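Local atomic coordinates of BDI_3064 protein (Parabacteroides distasonis ATCC 8503, PDB entry 5Z06), a protein that hydrolyses linear beta-1,2-glucan and beta-1,2-glucooligosaccharides from the non-reducing end, releasing the disaccharide sophorose. Residues A[548-552]-A[553-557]; A[631-634]-A[635-639]. One frame throughout, in Å; residues are numbered along the deposited sequence.

In the fold
Interactions 1 and 2 are two local contacts following one another along the chain, both in its glycoamylase-like part. Their centres lie 34 Å apart and their nearest atoms about 16 Å, so they do not touch. Interaction 1 is a tight turn leading into helix 556-573, its centre about 31 Å from the centre of the chain; interaction 2, its centre about 18 Å from that point, lies toward the C-terminal end of helix 624-636, tied to Glu202 and His204 in and beside the bend between strands 194-200 and 204-210. One precedes the start of a helix, the other lies toward the end of one. Neither supplies a calcium ligand; that ion is bound by Glu12, Asn13, Thr49, Asn52 and Asp175.

Interaction 1 (A[548-552]-A[553-557]); sequences KFTDK and YTNYF
Asp551 grips the turn between residues 548-552 and 553-557 through both carboxylate oxygens. Its OD1 accepts from Tyr553 N at 2.8 Å, which comes from above the carboxylate plane, and from Thr554 N at 2.9 Å; the bond to Tyr553 N, two residues on, makes this an Asx turn. With CG between the backbone N and the carbonyl carbon (chi1 66°), the carboxylate folds back over the following peptides. OD2 takes the hydroxyl of Tyr556, OH to OD2 2.6 Å, on its syn side. Tyr486 OH also bonds OD2, and Tyr556 OH also reaches Tyr513 OH.

Backbone bonds draw the two arms together, nearly antiparallel: Tyr556 N gives to Phe549 O and Asp551 N to Thr554 O. Beside them Asn555 ND2 donates to Thr550 OG1 (2.8 Å), the hydroxyl lying in the amide plane and the bond almost straight at 171°. Asn555 is also the N-cap of helix 556-573, its OD1 accepting from Glu558 N.

Among the apolar contacts, the rings of Phe549 and Tyr556 run near parallel (13°) but slid apart, touching through CD2 and CD2 at 3.6 Å; Met467 packs on both. Lys552 lays its CG over the face of the Tyr553 ring, 3.7 Å from the centroid, a CH-pi contact.

Two peptide N-H groups and two tyrosine hydroxyls thus converge on one largely buried carboxylate, which would probably favour its charged form, with each oxygen held by two partners.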
loop_
_atom_site.group_PDB
_atom_site.type_symbol
_atom_site.label_atom_id
_atom_site.label_comp_id
_atom_site.label_asym_id
_atom_site.label_seq_id
_atom_site.Cartn_x
_atom_site.Cartn_y
_atom_site.Cartn_z
ATOM N N LYS A 548 -3.779 -23.428 -17.695
ATOM C CA LYS A 548 -2.992 -24.040 -18.760
ATOM C C LYS A 548 -1.657 -24.493 -18.264
ATOM O O LYS A 548 -0.721 -24.636 -19.044
ATOM C CB LYS A 548 -2.815 -23.061 -19.913
ATOM C CG LYS A 548 -4.133 -22.657 -20.556
ATOM C CD LYS A 548 -3.862 -21.567 -21.569
ATOM C CE LYS A 548 -5.087 -21.201 -22.388
ATOM N NZ LYS A 548 -4.631 -20.186 -23.389
ATOM N N PHE A 549 -1.561 -24.716 -16.961
ATOM C CA PHE A 549 -0.407 -25.358 -16.431
ATOM C C PHE A 549 -0.844 -26.377 -15.431
ATOM O O PHE A 549 -1.567 -26.070 -14.467
ATOM C CB PHE A 549 0.586 -24.415 -15.800
ATOM C CG PHE A 549 1.752 -25.137 -15.227
ATOM C CD1 PHE A 549 2.568 -25.901 -16.054
ATOM C CD2 PHE A 549 2.011 -25.108 -13.877
ATOM C CE1 PHE A 549 3.636 -26.617 -15.541
ATOM C CE2 PHE A 549 3.077 -25.818 -13.356
ATOM C CZ PHE A 549 3.890 -26.581 -14.187
ATOM N N THR A 550 -0.378 -27.589 -15.697
ATOM C CA THR A 550 -0.653 -28.751 -14.912
ATOM C C THR A 550 0.650 -29.479 -14.785
ATOM O O THR A 550 1.262 -29.804 -15.779
ATOM C CB THR A 550 -1.682 -29.607 -15.653
ATOM O OG1 THR A 550 -2.777 -28.771 -16.002
ATOM C CG2 THR A 550 -2.177 -30.746 -14.802
ATOM N N ASP A 551 1.105 -29.681 -13.555
ATOM C CA ASP A 551 2.290 -30.496 -13.274
ATOM C C ASP A 551 1.821 -31.916 -12.920
ATOM O O ASP A 551 0.640 -32.250 -13.128
ATOM C CB ASP A 551 3.181 -29.833 -12.204
ATOM C CG ASP A 551 2.544 -29.756 -10.815
ATOM O OD1 ASP A 551 1.517 -30.397 -10.510
ATOM O OD2 ASP A 551 3.100 -29.020 -10.004
ATOM N N LYS A 552 2.713 -32.756 -12.397
ATOM C CA LYS A 552 2.325 -34.136 -12.089
ATOM C C LYS A 552 1.318 -34.251 -10.927
ATOM O O LYS A 552 0.612 -35.238 -10.815
ATOM C CB LYS A 552 3.563 -35.010 -11.886
ATOM C CG LYS A 552 4.309 -34.874 -10.568
ATOM C CD LYS A 552 5.754 -35.407 -10.690
ATOM C CE LYS A 552 6.242 -36.211 -9.484
ATOM N NZ LYS A 552 5.900 -37.661 -9.607
ATOM N N TYR A 553 1.222 -33.204 -10.115
ATOM C CA TYR A 553 0.349 -33.167 -8.932
ATOM C C TYR A 553 -1.034 -32.578 -9.113
ATOM O O TYR A 553 -1.988 -33.096 -8.575
ATOM C CB TYR A 553 1.032 -32.342 -7.879
ATOM C CG TYR A 553 2.408 -32.824 -7.592
ATOM C CD1 TYR A 553 2.619 -34.112 -7.116
ATOM C CD2 TYR A 553 3.497 -32.017 -7.802
ATOM C CE1 TYR A 553 3.896 -34.570 -6.833
ATOM C CE2 TYR A 553 4.773 -32.461 -7.520
ATOM C CZ TYR A 553 4.970 -33.736 -7.032
ATOM O OH TYR A 553 6.253 -34.164 -6.751
ATOM N N THR A 554 -1.139 -31.476 -9.840
ATOM C CA THR A 554 -2.406 -30.789 -9.980
ATOM C C THR A 554 -2.372 -29.854 -11.161
ATOM O O THR A 554 -1.299 -29.398 -11.584
ATOM C CB THR A 554 -2.744 -29.954 -8.693
ATOM O OG1 THR A 554 -4.038 -29.341 -8.813
ATOM C CG2 THR A 554 -1.687 -28.867 -8.411
ATOM N N ASN A 555 -3.555 -29.556 -11.673
ATOM C CA ASN A 555 -3.763 -28.367 -12.472
ATOM C C ASN A 555 -3.799 -27.150 -11.513
ATOM O O ASN A 555 -4.424 -27.230 -10.454
ATOM C CB ASN A 555 -5.074 -28.472 -13.186
ATOM C CG ASN A 555 -5.408 -27.212 -13.920
ATOM O OD1 ASN A 555 -6.200 -26.386 -13.442
ATOM N ND2 ASN A 555 -4.759 -27.015 -15.061
ATOM N N TYR A 556 -3.162 -26.040 -11.886
ATOM C CA TYR A 556 -3.049 -24.897 -10.967
ATOM C C TYR A 556 -4.276 -23.997 -10.845
ATOM O O TYR A 556 -4.527 -23.488 -9.769
ATOM C CB TYR A 556 -1.707 -24.127 -11.128
ATOM C CG TYR A 556 -0.693 -24.937 -10.421
ATOM C CD1 TYR A 556 -0.548 -24.842 -9.051
ATOM C CD2 TYR A 556 -0.034 -25.950 -11.079
ATOM C CE1 TYR A 556 0.306 -25.667 -8.362
ATOM C CE2 TYR A 556 0.840 -26.784 -10.407
ATOM C CZ TYR A 556 0.999 -26.651 -9.046
ATOM O OH TYR A 556 1.858 -27.477 -8.374
ATOM N N PHE A 557 -5.075 -23.839 -11.885
ATOM C CA PHE A 557 -6.308 -23.113 -11.701
ATOM C C PHE A 557 -7.145 -23.842 -10.645
ATOM O O PHE A 557 -7.700 -23.209 -9.768
ATOM C CB PHE A 557 -7.145 -23.011 -12.965
ATOM C CG PHE A 557 -8.441 -22.303 -12.734
ATOM C CD1 PHE A 557 -8.468 -20.909 -12.650
ATOM C CD2 PHE A 557 -9.614 -23.012 -12.497
ATOM C CE1 PHE A 557 -9.653 -20.246 -12.387
ATOM C CE2 PHE A 557 -10.806 -22.347 -12.237
ATOM C CZ PHE A 557 -10.828 -20.968 -12.183
#

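Interaction 2 (A[631-634]-A[635-639]); sequences LRNY and YRNHG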
loop_
_atom_site.group_PDB
_atom_site.type_symbol
_atom_site.label_atom_id
_atom_site.label_comp_id
_atom_site.label_asym_id
_atom_site.label_seq_id
_atom_site.Cartn_x
_atom_site.Cartn_y
_atom_site.Cartn_z
ATOM N N LEU A 631 -15.744 -6.991 -3.530
ATOM C CA LEU A 631 -15.660 -5.707 -4.202
ATOM C C LEU A 631 -16.831 -4.803 -3.812
ATOM O O LEU A 631 -16.630 -3.660 -3.419
ATOM C CB LEU A 631 -15.648 -5.931 -5.697
ATOM C CG LEU A 631 -15.240 -4.761 -6.553
ATOM C CD1 LEU A 631 -14.854 -5.286 -7.939
ATOM C CD2 LEU A 631 -16.325 -3.693 -6.668
ATOM N N ARG A 632 -18.046 -5.326 -3.932
ATOM C CA ARG A 632 -19.245 -4.564 -3.619
ATOM C C ARG A 632 -19.284 -4.086 -2.186
ATOM O O ARG A 632 -19.652 -2.949 -1.922
ATOM C CB ARG A 632 -20.462 -5.409 -3.852
ATOM C CG ARG A 632 -20.813 -5.630 -5.305
ATOM C CD ARG A 632 -22.153 -6.327 -5.341
ATOM N NE ARG A 632 -22.291 -7.170 -6.512
ATOM C CZ ARG A 632 -22.364 -8.493 -6.510
ATOM N NH1 ARG A 632 -22.321 -9.204 -5.373
ATOM N NH2 ARG A 632 -22.491 -9.125 -7.675
ATOM N N ASN A 633 -18.901 -4.974 -1.265
ATOM C CA ASN A 633 -18.824 -4.681 0.136
ATOM C C ASN A 633 -17.762 -3.627 0.423
ATOM O O ASN A 633 -18.032 -2.607 1.066
ATOM C CB ASN A 633 -18.463 -5.960 0.888
ATOM C CG ASN A 633 -18.446 -5.772 2.385
ATOM O OD1 ASN A 633 -19.280 -5.042 2.925
ATOM N ND2 ASN A 633 -17.519 -6.460 3.069
ATOM N N TYR A 634 -16.548 -3.884 -0.049
ATOM C CA TYR A 634 -15.436 -2.960 0.187
ATOM C C TYR A 634 -15.752 -1.541 -0.278
ATOM O O TYR A 634 -15.464 -0.561 0.424
ATOM C CB TYR A 634 -14.170 -3.459 -0.516
ATOM C CG TYR A 634 -13.607 -4.745 0.001
ATOM C CD1 TYR A 634 -13.916 -5.219 1.264
ATOM C CD2 TYR A 634 -12.704 -5.470 -0.769
ATOM C CE1 TYR A 634 -13.389 -6.404 1.731
ATOM C CE2 TYR A 634 -12.145 -6.629 -0.299
ATOM C CZ TYR A 634 -12.507 -7.105 0.947
ATOM O OH TYR A 634 -11.979 -8.265 1.426
ATOM N N TYR A 635 -16.333 -1.449 -1.470
ATOM C CA TYR A 635 -16.721 -0.179 -2.021
ATOM C C TYR A 635 -17.948 0.399 -1.330
ATOM O O TYR A 635 -17.874 1.488 -0.768
ATOM C CB TYR A 635 -16.966 -0.301 -3.505
ATOM C CG TYR A 635 -17.261 1.011 -4.141
ATOM C CD1 TYR A 635 -16.307 2.028 -4.164
ATOM C CD2 TYR A 635 -18.504 1.269 -4.702
ATOM C CE1 TYR A 635 -16.592 3.261 -4.739
ATOM C CE2 TYR A 635 -18.791 2.499 -5.260
ATOM C CZ TYR A 635 -17.832 3.491 -5.280
ATOM O OH TYR A 635 -18.135 4.703 -5.857
ATOM N N ARG A 636 -19.074 -0.310 -1.378
ATOM C CA ARG A 636 -20.329 0.299 -0.955
ATOM C C ARG A 636 -20.450 0.435 0.529
ATOM O O ARG A 636 -21.010 1.403 0.962
ATOM C CB ARG A 636 -21.540 -0.450 -1.465
ATOM C CG ARG A 636 -21.782 -0.218 -2.935
ATOM C CD ARG A 636 -22.833 -1.171 -3.443
ATOM N NE ARG A 636 -23.097 -0.878 -4.844
ATOM C CZ ARG A 636 -23.295 -1.774 -5.801
ATOM N NH1 ARG A 636 -23.269 -3.060 -5.540
ATOM N NH2 ARG A 636 -23.508 -1.374 -7.039
ATOM N N ASN A 637 -19.948 -0.533 1.292
ATOM C CA ASN A 637 -20.087 -0.512 2.756
ATOM C C ASN A 637 -18.889 0.095 3.438
ATOM O O ASN A 637 -19.070 0.901 4.348
ATOM C CB ASN A 637 -20.352 -1.903 3.312
ATOM C CG ASN A 637 -21.634 -2.479 2.791
ATOM O OD1 ASN A 637 -22.644 -1.768 2.695
ATOM N ND2 ASN A 637 -21.608 -3.754 2.410
ATOM N N HIS A 638 -17.685 -0.279 3.003
ATOM C CA HIS A 638 -16.444 0.236 3.601
ATOM C C HIS A 638 -15.766 1.367 2.867
ATOM O O HIS A 638 -14.713 1.804 3.282
ATOM C CB HIS A 638 -15.452 -0.902 3.803
ATOM C CG HIS A 638 -16.020 -2.018 4.596
ATOM N ND1 HIS A 638 -16.809 -1.800 5.704
ATOM C CD2 HIS A 638 -15.979 -3.356 4.411
ATOM C CE1 HIS A 638 -17.210 -2.964 6.184
ATOM N NE2 HIS A 638 -16.713 -3.924 5.423
ATOM N N GLY A 639 -16.373 1.868 1.807
ATOM C CA GLY A 639 -15.700 2.808 0.943
ATOM C C GLY A 639 -15.337 4.106 1.599
ATOM O O GLY A 639 -14.315 4.665 1.263
HETATM O O HOH W 1 -17.331 -6.610 5.770
#
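The His638 ring has Asn637 CB near the rim of one face, while its edge carries a water in the ring plane, 2.8 Å from NE2, and meets the edge of Tyr634, CD2 to CD1 4.2 Å. The Arg632 and Arg636 guanidinium groups run almost parallel (6°), Arg636 NH1 standing at the edge of its neighbour and resting on Arg632 CD at 3.5 Å. Their like charges are answered outside, Arg632 by Asp284 and Arg636 by Glu202.

Asn633 carries most of the polar contact. Its CG lies opposite the backbone N (chi1 -176°) and beside the carbonyl carbon, which carries the amide alongside the chain to Asn637 and His638. There OD1 receives Asn637 ND2 at 2.7 Å on a lone pair, the two amides 62° apart, while ND2 donates to the water shared with His638 and to Asp584 O. A leucine in place of Asn633 would probably leave Asn637 ND2 without its acceptor and the bridging water held by one fewer donor.

Asn633 O takes two backbone donors, Asn637 N at 2.8 Å and His638 N at 3.0 Å. Following the regular i+4 bonds of Tyr635 N and Arg636 N, the i+5 bond from His638 N beside the i+4 bond from Asn637 N is a pi-type feature often found near the C-terminal end of an alpha-helix, here in the last part of helix 624-636.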